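Local coordinates for protein guanine nucleotide exchange factor p115rhogef (Homo sapiens, PDB 1IAP) that probably acts as a guanine nucleotide exchange factor for Rho, with an N-terminal RGS-like domain likely to engage heterotrimeric G protein alpha subunits, at residues Lys53-Leu56 and Asp57-His60; Glu91-Gln94 and Arg95-Gln99; Arg142-Tyr145 and Glu146-Arg150; Gly182-Met185 and Arg186-Val190; Gln23-Ala26 and Leu27-Pro31. All coordinates share one frame; numbering follows the deposited sequence.

All five contacts are local ones, within single helices or at their ends, in one all-helical RGS-like domain. Contacts 1 and 2 form one pair: their centres lie 12 Å apart and helices 48-63 and 91-103 meet where Phe55 CB comes 3.6 Å from Gln94 CD. Contacts 3 and 4 form another, centres 14 Å apart, joined by a hydrogen bond of 3.2 Å from Arg150 NE to Leu188 O. Contact 5, 18 Å from contact 4 between centres, touches none of the others and lies across the chain's centre from contact 2. Contacts 2 and 3 are the most widely separated, about 33 Å between centres.

Contact 1: Lys53-Leu56 and Asp57-His60; sequences KAFL and DFYH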
# COMPACT_ATOMS: atom_id res chain seq x y z
N LYS A 53 16.30 3.02 -8.30
CA LYS A 53 16.13 4.17 -7.42
C LYS A 53 14.94 3.94 -6.49
O LYS A 53 14.99 4.30 -5.31
CB LYS A 53 15.89 5.44 -8.24
CG LYS A 53 17.07 5.88 -9.09
CD LYS A 53 16.73 7.11 -9.90
CE LYS A 53 17.90 7.56 -10.75
NZ LYS A 53 17.55 8.73 -11.61
N ALA A 54 13.88 3.35 -7.03
CA ALA A 54 12.67 3.06 -6.27
C ALA A 54 12.94 2.03 -5.16
O ALA A 54 12.32 2.07 -4.10
CB ALA A 54 11.58 2.56 -7.20
N PHE A 55 13.86 1.11 -5.42
CA PHE A 55 14.21 0.10 -4.44
C PHE A 55 14.94 0.71 -3.25
O PHE A 55 14.74 0.28 -2.11
CB PHE A 55 15.04 -1.02 -5.06
CG PHE A 55 15.51 -2.04 -4.06
CD1 PHE A 55 14.61 -2.93 -3.49
CD2 PHE A 55 16.83 -2.05 -3.62
CE1 PHE A 55 15.01 -3.82 -2.50
CE2 PHE A 55 17.25 -2.94 -2.63
CZ PHE A 55 16.34 -3.83 -2.07
N LEU A 56 15.79 1.70 -3.51
CA LEU A 56 16.53 2.37 -2.44
C LEU A 56 15.54 3.08 -1.52
O LEU A 56 15.69 3.04 -0.30
CB LEU A 56 17.53 3.37 -3.02
CG LEU A 56 18.57 2.82 -4.01
CD1 LEU A 56 19.47 3.95 -4.50
CD2 LEU A 56 19.40 1.73 -3.36
N ASP A 57 14.52 3.70 -2.11
CA ASP A 57 13.48 4.40 -1.34
C ASP A 57 12.71 3.36 -0.52
O ASP A 57 12.41 3.58 0.66
CB ASP A 57 12.51 5.13 -2.27
CG ASP A 57 13.15 6.30 -3.00
OD1 ASP A 57 14.22 6.79 -2.58
OD2 ASP A 57 12.55 6.74 -4.00
N PHE A 58 12.40 2.25 -1.17
CA PHE A 58 11.67 1.14 -0.55
C PHE A 58 12.50 0.64 0.63
O PHE A 58 11.95 0.35 1.70
CB PHE A 58 11.47 0.03 -1.59
CG PHE A 58 10.84 -1.23 -1.05
CD1 PHE A 58 9.46 -1.40 -1.09
CD2 PHE A 58 11.63 -2.27 -0.55
CE1 PHE A 58 8.87 -2.59 -0.66
CE2 PHE A 58 11.05 -3.46 -0.12
CZ PHE A 58 9.66 -3.62 -0.18
N TYR A 59 13.82 0.57 0.45
CA TYR A 59 14.71 0.14 1.51
C TYR A 59 14.65 1.11 2.68
O TYR A 59 14.43 0.71 3.82
CB TYR A 59 16.16 0.03 0.99
CG TYR A 59 17.18 -0.16 2.08
CD1 TYR A 59 17.42 -1.42 2.64
CD2 TYR A 59 17.89 0.93 2.59
CE1 TYR A 59 18.34 -1.58 3.68
CE2 TYR A 59 18.81 0.78 3.62
CZ TYR A 59 19.03 -0.47 4.16
OH TYR A 59 19.93 -0.61 5.19
N HIS A 60 14.82 2.40 2.39
CA HIS A 60 14.81 3.42 3.44
C HIS A 60 13.48 3.56 4.17
O HIS A 60 13.46 3.91 5.35
CB HIS A 60 15.26 4.76 2.87
CG HIS A 60 16.71 4.80 2.49
ND1 HIS A 60 17.73 4.68 3.42
CD2 HIS A 60 17.32 4.90 1.28
CE1 HIS A 60 18.89 4.71 2.80
NE2 HIS A 60 18.67 4.84 1.50
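The rings of Phe55 and Phe58 meet at a slant, CE1 of Phe55 lying 4.2 Å from CD2 of Phe58. Beyond them, the Tyr59 ring has Leu56 O near its plane at one edge, and CE1 of His60 also lies in its plane at the rim. The His60 imidazole in turn has Tyr59 CD2 over the centre of one face, 3.8 Å above the plane. These rings belong to two successive turns of helix 48-63 in the RGS-like helical domain, and the turns are laced by regular i to i+4 backbone bonds. Phe58 N reaches Ala54 O at 2.9 Å and Tyr59 N reaches Phe55 O at 2.7 Å, while the bond from Asp57 N to Lys53 O is longer, 3.3 Å. Phe55 and Phe58 both carry CG anti to the backbone N (chi1 176° and 175°), which sends their rings out along one side of the helix into the interior. There Phe55 packs on Val98 of helix 91-103, and Phe58 on Cys36, Ala40 and Leu43 of helix 32-43. Lys53, Asp57 and His60 lie on the exposed side, where His60 ND1 is hydrogen-bonded to Glu64 OE1. Leu56 O takes the backbone N of His60 at 2.9 Å and also has CD2 of that imidazole at 2.9 Å.

Contact 2: Glu91-Gln94 and Arg95-Gln99; sequences EDVQ and RRFVQ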
# COMPACT_ATOMS: atom_id res chain seq x y z
N GLU A 91 19.71 -6.70 -10.53
CA GLU A 91 18.26 -6.70 -10.71
C GLU A 91 17.65 -8.00 -10.22
O GLU A 91 16.55 -8.01 -9.67
CB GLU A 91 17.89 -6.48 -12.18
CG GLU A 91 18.15 -5.06 -12.69
CD GLU A 91 19.27 -4.99 -13.71
OE1 GLU A 91 19.31 -5.86 -14.61
OE2 GLU A 91 20.10 -4.07 -13.61
N ASP A 92 18.38 -9.10 -10.40
CA ASP A 92 17.94 -10.42 -9.97
C ASP A 92 17.91 -10.49 -8.44
O ASP A 92 16.93 -10.96 -7.85
CB ASP A 92 18.87 -11.50 -10.53
CG ASP A 92 18.53 -12.89 -10.03
OD1 ASP A 92 17.38 -13.34 -10.25
OD2 ASP A 92 19.41 -13.53 -9.42
N VAL A 93 18.98 -10.01 -7.81
CA VAL A 93 19.09 -10.02 -6.35
C VAL A 93 18.06 -9.07 -5.74
O VAL A 93 17.52 -9.33 -4.67
CB VAL A 93 20.50 -9.59 -5.90
CG1 VAL A 93 20.63 -9.70 -4.39
CG2 VAL A 93 21.56 -10.44 -6.59
N GLN A 94 17.79 -7.97 -6.44
CA GLN A 94 16.82 -6.97 -6.00
C GLN A 94 15.41 -7.58 -6.00
O GLN A 94 14.65 -7.38 -5.05
CB GLN A 94 16.88 -5.76 -6.93
CG GLN A 94 15.96 -4.62 -6.54
CD GLN A 94 16.06 -3.44 -7.50
OE1 GLN A 94 17.11 -2.80 -7.59
NE2 GLN A 94 14.98 -3.16 -8.21
N ARG A 95 15.08 -8.32 -7.05
CA ARG A 95 13.77 -8.97 -7.14
C ARG A 95 13.62 -10.00 -6.03
O ARG A 95 12.54 -10.15 -5.46
CB ARG A 95 13.59 -9.65 -8.50
CG ARG A 95 13.64 -8.70 -9.68
CD ARG A 95 13.40 -9.43 -11.00
NE ARG A 95 13.94 -8.69 -12.14
CZ ARG A 95 13.44 -7.54 -12.59
NH1 ARG A 95 12.38 -6.99 -12.01
NH2 ARG A 95 14.03 -6.92 -13.61
N ARG A 96 14.70 -10.71 -5.70
CA ARG A 96 14.68 -11.71 -4.64
C ARG A 96 14.39 -11.07 -3.29
O ARG A 96 13.56 -11.56 -2.53
CB ARG A 96 16.00 -12.48 -4.57
CG ARG A 96 16.33 -13.30 -5.80
CD ARG A 96 17.57 -14.15 -5.57
NE ARG A 96 18.02 -14.80 -6.80
CZ ARG A 96 18.73 -15.93 -6.84
NH1 ARG A 96 19.07 -16.55 -5.71
NH2 ARG A 96 19.11 -16.43 -8.01
N PHE A 97 15.10 -9.98 -2.99
CA PHE A 97 14.90 -9.25 -1.74
C PHE A 97 13.46 -8.77 -1.61
O PHE A 97 12.83 -8.93 -0.57
CB PHE A 97 15.85 -8.05 -1.65
CG PHE A 97 17.28 -8.40 -1.34
CD1 PHE A 97 17.59 -9.61 -0.72
CD2 PHE A 97 18.31 -7.53 -1.65
CE1 PHE A 97 18.92 -9.94 -0.43
CE2 PHE A 97 19.63 -7.84 -1.36
CZ PHE A 97 19.93 -9.05 -0.75
N VAL A 98 12.93 -8.21 -2.69
CA VAL A 98 11.56 -7.72 -2.71
C VAL A 98 10.56 -8.86 -2.49
O VAL A 98 9.69 -8.76 -1.63
CB VAL A 98 11.23 -6.98 -4.03
CG1 VAL A 98 9.75 -6.63 -4.10
CG2 VAL A 98 12.06 -5.72 -4.13
N GLN A 99 10.70 -9.95 -3.25
CA GLN A 99 9.80 -11.09 -3.11
C GLN A 99 9.85 -11.73 -1.73
O GLN A 99 8.81 -12.13 -1.19
CB GLN A 99 10.08 -12.14 -4.20
CG GLN A 99 9.95 -11.64 -5.64
CD GLN A 99 8.54 -11.18 -6.02
OE1 GLN A 99 7.76 -10.74 -5.17
NE2 GLN A 99 8.22 -11.28 -7.30
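Val93 and Phe97, one helical turn apart, lie side by side and point the same way. The methyl CG1 of Val93 sits over the face of the Phe97 ring in a CH-pi contact, 4.0 Å from its centroid and 26° off the ring normal. Val93 O is also above a face, 3.4 Å from the ring plane and displaced toward the rim. With CG beside the backbone N (chi1 -76°), the phenyl folds back along the helix against the preceding turn. An alanine in place of Phe97 would probably leave the Val93 methyl without an aromatic surface and open a gap toward helix 75-81. On the outer side Asp92 pairs with Arg96: OD2 lies 3.2 Å from NE and equally far from NH2, two weak, strongly bent hydrogen bonds forming a salt bridge. The carboxylate and guanidinium planes stand 89° apart, so this is no flat, two-pronged pairing. Behind these side chains the backbone fixes the spacing, with Phe97 N bonded to Val93 O at 3.0 Å and Val98 N to Gln94 O at 3.0 Å. These are the first turns of helix 91-103 in the RGS-like fold. Phe97 packs on Val77, Glu80 and Leu81 of helix 75-81 and on Ile89, while Gln94 lies against Ala51 and Lys52 of helix 48-63, so two neighbouring flanks of helix 91-103 rest on these two helices.

Contact 3: Arg142-Tyr145 and Glu146-Arg150; sequences RASY and EARER
Tyr145 and Glu149 make the main side-chain contact, a CH-pi one, at the start of helix 142-162 in the helical RGS-like domain, where side chains four residues apart meet on successive turns. CG of Glu149 lies over one face of the Tyr145 ring, 4.1 Å from its centroid and 20° off the normal. The carboxylate follows the ring, its plane only 18° from the ring plane, and CD of Glu149 comes 3.6 Å from Tyr145 CE1. Glu149 has CG beside its backbone N (chi1 -66°), which brings the chain back over the tyrosine.

Water supplies two polar bridges. One molecule, in the ring plane at its edge, is 2.9 Å from Tyr145 OH and donates to Glu149 OE2, joining the two polar ends. A second accepts from Arg142 NE at 2.8 Å, in the guanidinium plane, and donates to Glu146 OE2 at 2.7 Å.

The charges round Glu146 are only loosely paired. Arg142 and Glu146 cross at about a right angle and remain beyond salt-bridge distance, so the water carries their link, while Arg150 NH2 forms a long salt bridge to Glu146 OE1. By contrast, the buried Glu149 carboxylate is gripped through OE2 by Arg14 NE, a pairing that would probably favour its charged form.

Backbone bonds complete the set: Glu146 N to Arg142 O measures 2.8 Å and Ala147 N to Ala143 O 3.0 Å. Ser144 turns its hydroxyl between the backbone N and the carbonyl carbon, and OG is hydrogen-bonded to Asp141 O just before the helix.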
# COMPACT_ATOMS: atom_id res chain seq x y z
N ARG A 142 -15.17 -0.20 -19.26
CA ARG A 142 -14.22 -0.31 -18.17
C ARG A 142 -13.45 0.99 -17.89
O ARG A 142 -13.25 1.34 -16.73
CB ARG A 142 -13.23 -1.44 -18.44
CG ARG A 142 -12.47 -1.89 -17.20
CD ARG A 142 -13.44 -2.43 -16.16
NE ARG A 142 -12.79 -2.82 -14.92
CZ ARG A 142 -13.43 -3.16 -13.81
NH1 ARG A 142 -14.76 -3.14 -13.78
NH2 ARG A 142 -12.75 -3.51 -12.73
N ALA A 143 -13.06 1.70 -18.94
CA ALA A 143 -12.31 2.96 -18.80
C ALA A 143 -13.11 4.05 -18.07
O ALA A 143 -12.57 4.79 -17.25
CB ALA A 143 -11.85 3.47 -20.16
N SER A 144 -14.40 4.14 -18.38
CA SER A 144 -15.25 5.13 -17.74
C SER A 144 -15.47 4.74 -16.29
O SER A 144 -15.58 5.61 -15.42
CB SER A 144 -16.60 5.24 -18.47
OG SER A 144 -17.38 4.07 -18.31
N TYR A 145 -15.55 3.44 -16.02
CA TYR A 145 -15.74 2.97 -14.65
C TYR A 145 -14.47 3.25 -13.86
O TYR A 145 -14.53 3.70 -12.72
CB TYR A 145 -16.06 1.48 -14.59
CG TYR A 145 -16.18 0.99 -13.16
CD1 TYR A 145 -15.35 -0.01 -12.66
CD2 TYR A 145 -17.12 1.55 -12.29
CE1 TYR A 145 -15.44 -0.44 -11.33
CE2 TYR A 145 -17.22 1.14 -10.95
CZ TYR A 145 -16.38 0.14 -10.48
OH TYR A 145 -16.47 -0.26 -9.17
N GLU A 146 -13.33 2.94 -14.46
CA GLU A 146 -12.05 3.17 -13.81
C GLU A 146 -11.89 4.64 -13.46
O GLU A 146 -11.36 4.97 -12.40
CB GLU A 146 -10.90 2.70 -14.70
CG GLU A 146 -10.80 1.19 -14.82
CD GLU A 146 -9.71 0.74 -15.78
OE1 GLU A 146 -9.25 1.56 -16.61
OE2 GLU A 146 -9.33 -0.45 -15.72
N ALA A 147 -12.39 5.52 -14.33
CA ALA A 147 -12.31 6.96 -14.09
C ALA A 147 -13.13 7.33 -12.85
O ALA A 147 -12.71 8.17 -12.05
CB ALA A 147 -12.79 7.75 -15.30
N ARG A 148 -14.30 6.71 -12.70
CA ARG A 148 -15.16 6.96 -11.54
C ARG A 148 -14.47 6.52 -10.25
O ARG A 148 -14.57 7.20 -9.22
CB ARG A 148 -16.50 6.22 -11.67
CG ARG A 148 -17.50 6.89 -12.60
CD ARG A 148 -18.84 6.16 -12.58
NE ARG A 148 -19.89 6.88 -13.31
CZ ARG A 148 -20.02 6.91 -14.63
NH1 ARG A 148 -19.16 6.25 -15.40
NH2 ARG A 148 -21.02 7.57 -15.19
N GLU A 149 -13.76 5.39 -10.31
CA GLU A 149 -13.04 4.86 -9.16
C GLU A 149 -11.98 5.85 -8.71
O GLU A 149 -11.87 6.15 -7.52
CB GLU A 149 -12.35 3.54 -9.50
CG GLU A 149 -13.24 2.37 -9.81
CD GLU A 149 -12.44 1.10 -9.96
OE1 GLU A 149 -11.76 0.94 -10.99
OE2 GLU A 149 -12.46 0.26 -9.04
N ARG A 150 -11.20 6.37 -9.66
CA ARG A 150 -10.14 7.33 -9.36
C ARG A 150 -10.70 8.62 -8.75
O ARG A 150 -10.07 9.23 -7.90
CB ARG A 150 -9.32 7.67 -10.61
CG ARG A 150 -8.65 6.50 -11.26
CD ARG A 150 -7.73 6.95 -12.38
NE ARG A 150 -7.28 5.83 -13.20
CZ ARG A 150 -7.79 5.54 -14.40
NH1 ARG A 150 -8.76 6.29 -14.91
NH2 ARG A 150 -7.35 4.49 -15.07
O HOH W 1 -10.07 -2.66 -14.30
O HOH W 2 -14.29 -1.82 -8.20

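Contact 4: Gly182-Met185 and Arg186-Val190; sequences GLYM and RHLGV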
# COMPACT_ATOMS: atom_id res chain seq x y z
N GLY A 182 0.08 8.30 -0.84
CA GLY A 182 0.10 9.23 -1.95
C GLY A 182 0.90 8.69 -3.13
O GLY A 182 0.44 8.74 -4.27
N LEU A 183 2.06 8.12 -2.83
CA LEU A 183 2.93 7.57 -3.86
C LEU A 183 2.26 6.47 -4.66
O LEU A 183 2.28 6.49 -5.89
CB LEU A 183 4.23 7.05 -3.23
CG LEU A 183 5.34 6.60 -4.18
CD1 LEU A 183 5.82 7.79 -5.00
CD2 LEU A 183 6.49 6.00 -3.39
N TYR A 184 1.63 5.53 -3.97
CA TYR A 184 0.97 4.43 -4.65
C TYR A 184 -0.30 4.85 -5.40
O TYR A 184 -0.58 4.32 -6.48
CB TYR A 184 0.64 3.30 -3.66
CG TYR A 184 0.14 2.06 -4.36
CD1 TYR A 184 1.03 1.18 -4.99
CD2 TYR A 184 -1.22 1.78 -4.44
CE1 TYR A 184 0.57 0.07 -5.69
CE2 TYR A 184 -1.69 0.67 -5.13
CZ TYR A 184 -0.79 -0.18 -5.75
OH TYR A 184 -1.24 -1.28 -6.43
N MET A 185 -1.06 5.77 -4.83
CA MET A 185 -2.29 6.25 -5.48
C MET A 185 -1.95 6.93 -6.80
O MET A 185 -2.66 6.78 -7.79
CB MET A 185 -3.06 7.20 -4.56
CG MET A 185 -3.88 6.50 -3.48
SD MET A 185 -5.22 5.47 -4.20
CE MET A 185 -5.11 3.98 -3.16
N ARG A 186 -0.85 7.67 -6.81
CA ARG A 186 -0.38 8.37 -8.01
C ARG A 186 -0.09 7.32 -9.10
O ARG A 186 -0.32 7.56 -10.28
CB ARG A 186 0.88 9.15 -7.66
CG ARG A 186 1.27 10.23 -8.63
CD ARG A 186 2.35 11.09 -7.99
NE ARG A 186 1.90 11.63 -6.71
CZ ARG A 186 2.60 11.60 -5.58
NH1 ARG A 186 3.81 11.05 -5.54
NH2 ARG A 186 2.08 12.10 -4.47
N HIS A 187 0.37 6.15 -8.66
CA HIS A 187 0.68 5.03 -9.55
C HIS A 187 -0.60 4.48 -10.18
O HIS A 187 -0.57 3.92 -11.28
CB HIS A 187 1.40 3.93 -8.76
CG HIS A 187 1.74 2.72 -9.57
ND1 HIS A 187 1.01 1.56 -9.50
CD2 HIS A 187 2.74 2.50 -10.45
CE1 HIS A 187 1.55 0.66 -10.31
NE2 HIS A 187 2.60 1.20 -10.89
N LEU A 188 -1.73 4.64 -9.49
CA LEU A 188 -3.01 4.17 -10.00
C LEU A 188 -3.73 5.27 -10.78
O LEU A 188 -4.87 5.09 -11.19
CB LEU A 188 -3.91 3.69 -8.85
CG LEU A 188 -3.40 2.53 -8.00
CD1 LEU A 188 -4.42 2.21 -6.91
CD2 LEU A 188 -3.13 1.30 -8.87
N GLY A 189 -3.05 6.40 -10.99
CA GLY A 189 -3.65 7.50 -11.73
C GLY A 189 -4.48 8.43 -10.86
O GLY A 189 -5.15 9.33 -11.37
N VAL A 190 -4.44 8.21 -9.55
CA VAL A 190 -5.20 9.03 -8.61
C VAL A 190 -4.42 10.29 -8.29
O VAL A 190 -3.35 10.24 -7.68
CB VAL A 190 -5.53 8.24 -7.32
CG1 VAL A 190 -6.24 9.12 -6.30
CG2 VAL A 190 -6.40 7.04 -7.66
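Leu188 presses its branched end against one margin of the Tyr184 ring, CD1 of the leucine lying 3.6 Å from CE2 of the tyrosine, while CD2 comes near the hydroxyl. CG of Tyr184 lies anti to the backbone N (chi1 -172°), which carries the ring along the helix toward Leu188, and the leucine crosses it at a slant. On its other margin, CE1 of Tyr184 faces His187 ND1 at 4.1 Å; the two rings are oblique, their planes at 34°. Replacing Tyr184 with an alanine would probably leave the Leu188 methyls facing a gap and the carbonyl O of Lys12 without the hydroxyl that now binds it.

Val190 fits beside CB and SD of Met185, whose chain bends twice to curl along it: CB of Val190 is 3.8 Å from CB of Met185, and CG2 of Val190 is 4.0 Å from SD of Met185. Both are buried, the methionine against Leu18 and Met19 of helix 15-28, the valine against Ala153 of helix 142-162. The Arg186 guanidinium turns one face to Gly182 O, which lies 3.7 Å above its plane toward the rim. His187 NE2 has its partner in Ser45 OG.

The backbone shapes the turn. Met185 O accepts Val190 N at 2.9 Å and Leu188 N at 2.9 Å from opposite faces of its plane, and Gly189 N bonds to Arg186 O. Gly189 has positive phi (86°), where a side chain would jam against the preceding carbonyl. This is a Schellman motif with Gly189 as the C-prime residue, closing helix 171-187.

Contact 5: Gln23-Ala26 and Leu27-Pro31; sequences QHVA and LQFEP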
# COMPACT_ATOMS: atom_id res chain seq x y z
N GLN A 23 -7.48 3.36 5.07
CA GLN A 23 -7.94 4.14 6.22
C GLN A 23 -8.20 3.24 7.41
O GLN A 23 -7.86 3.59 8.54
CB GLN A 23 -9.20 4.95 5.89
CG GLN A 23 -9.71 5.73 7.10
CD GLN A 23 -10.81 6.71 6.76
OE1 GLN A 23 -11.75 6.91 7.54
NE2 GLN A 23 -10.70 7.34 5.60
N HIS A 24 -8.79 2.08 7.15
CA HIS A 24 -9.08 1.11 8.21
C HIS A 24 -7.76 0.68 8.87
O HIS A 24 -7.58 0.87 10.07
CB HIS A 24 -9.79 -0.11 7.61
CG HIS A 24 -10.14 -1.17 8.62
ND1 HIS A 24 -11.12 -1.00 9.57
CD2 HIS A 24 -9.65 -2.41 8.80
CE1 HIS A 24 -11.22 -2.09 10.30
NE2 HIS A 24 -10.34 -2.97 9.86
N VAL A 25 -6.85 0.14 8.07
CA VAL A 25 -5.55 -0.32 8.55
C VAL A 25 -4.74 0.77 9.26
O VAL A 25 -4.23 0.56 10.36
CB VAL A 25 -4.72 -0.94 7.38
CG1 VAL A 25 -3.30 -1.26 7.84
CG2 VAL A 25 -5.41 -2.20 6.89
N ALA A 26 -4.66 1.96 8.65
CA ALA A 26 -3.92 3.07 9.24
C ALA A 26 -4.42 3.45 10.64
O ALA A 26 -3.66 3.96 11.46
CB ALA A 26 -3.97 4.29 8.33
N LEU A 27 -5.70 3.20 10.91
CA LEU A 27 -6.28 3.52 12.20
C LEU A 27 -6.42 2.33 13.15
O LEU A 27 -6.59 2.53 14.35
CB LEU A 27 -7.65 4.18 12.03
CG LEU A 27 -7.75 5.71 11.93
CD1 LEU A 27 -6.93 6.26 10.78
CD2 LEU A 27 -9.22 6.08 11.76
N GLN A 28 -6.33 1.11 12.63
CA GLN A 28 -6.50 -0.08 13.46
C GLN A 28 -5.27 -0.99 13.61
O GLN A 28 -5.22 -1.80 14.54
CB GLN A 28 -7.67 -0.91 12.94
CG GLN A 28 -9.00 -0.17 12.86
CD GLN A 28 -9.59 0.12 14.22
OE1 GLN A 28 -10.04 -0.79 14.92
NE2 GLN A 28 -9.58 1.39 14.61
N PHE A 29 -4.31 -0.88 12.71
CA PHE A 29 -3.11 -1.71 12.74
C PHE A 29 -1.88 -0.91 12.34
O PHE A 29 -1.94 0.31 12.15
CB PHE A 29 -3.23 -2.88 11.73
CG PHE A 29 -4.47 -3.71 11.89
CD1 PHE A 29 -5.61 -3.43 11.14
CD2 PHE A 29 -4.48 -4.81 12.75
CE1 PHE A 29 -6.75 -4.22 11.25
CE2 PHE A 29 -5.62 -5.61 12.86
CZ PHE A 29 -6.75 -5.32 12.11
N GLU A 30 -0.75 -1.62 12.23
CA GLU A 30 0.50 -1.00 11.78
C GLU A 30 0.40 -1.03 10.26
O GLU A 30 0.25 -2.09 9.66
CB GLU A 30 1.72 -1.80 12.26
CG GLU A 30 2.15 -1.50 13.68
CD GLU A 30 2.61 -0.06 13.86
OE1 GLU A 30 1.80 0.80 14.28
OE2 GLU A 30 3.80 0.22 13.58
N PRO A 31 0.43 0.15 9.63
CA PRO A 31 0.34 0.33 8.18
C PRO A 31 1.52 -0.16 7.35
O PRO A 31 1.38 -0.41 6.15
CB PRO A 31 0.17 1.85 8.04
CG PRO A 31 1.02 2.36 9.16
CD PRO A 31 0.63 1.45 10.30
O HOH W 3 -1.27 3.21 11.95
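His24 packs under Gln28, whose CG lies over one face of the imidazole in a CH-pi contact, 4.1 Å from the ring centroid and 22° off its normal. At the Phe29 ring edge, near the ring plane, sit Val25 CA and His24 NE2, the latter 4.0 Å from Phe29 CE1. Phe29 takes CG beside its backbone N (chi1 -54°), swinging the ring back toward the helix it has just left. Deeper in, CG1 of Val25 meets Pro31 CA at 4.0 Å. NE2 of His24 is held by Asp115 OD1, and Phe116 meets the imidazole edge-to-face, tying this end to helix 106-121. This is the C-terminal end of helix 15-28 in the RGS-like helical bundle, and Phe29 is the first residue to leave helical geometry. The backbone bonding becomes irregular here: Phe29 N holds Val25 O firmly at 2.8 Å, yet Gln28 N makes only weak bonds to His24 O and Val25 O. A water bridges two carbonyls across the turn, donating to Ala26 O at 2.6 Å and to Phe29 O at 3.0 Å. The outer side is slacker. Gln28, packed on the ring only through CG, is itself exposed, as are Glu30 and Leu27, whose CD1 spreads past Ala26, 4.3 Å from Ala26 CB.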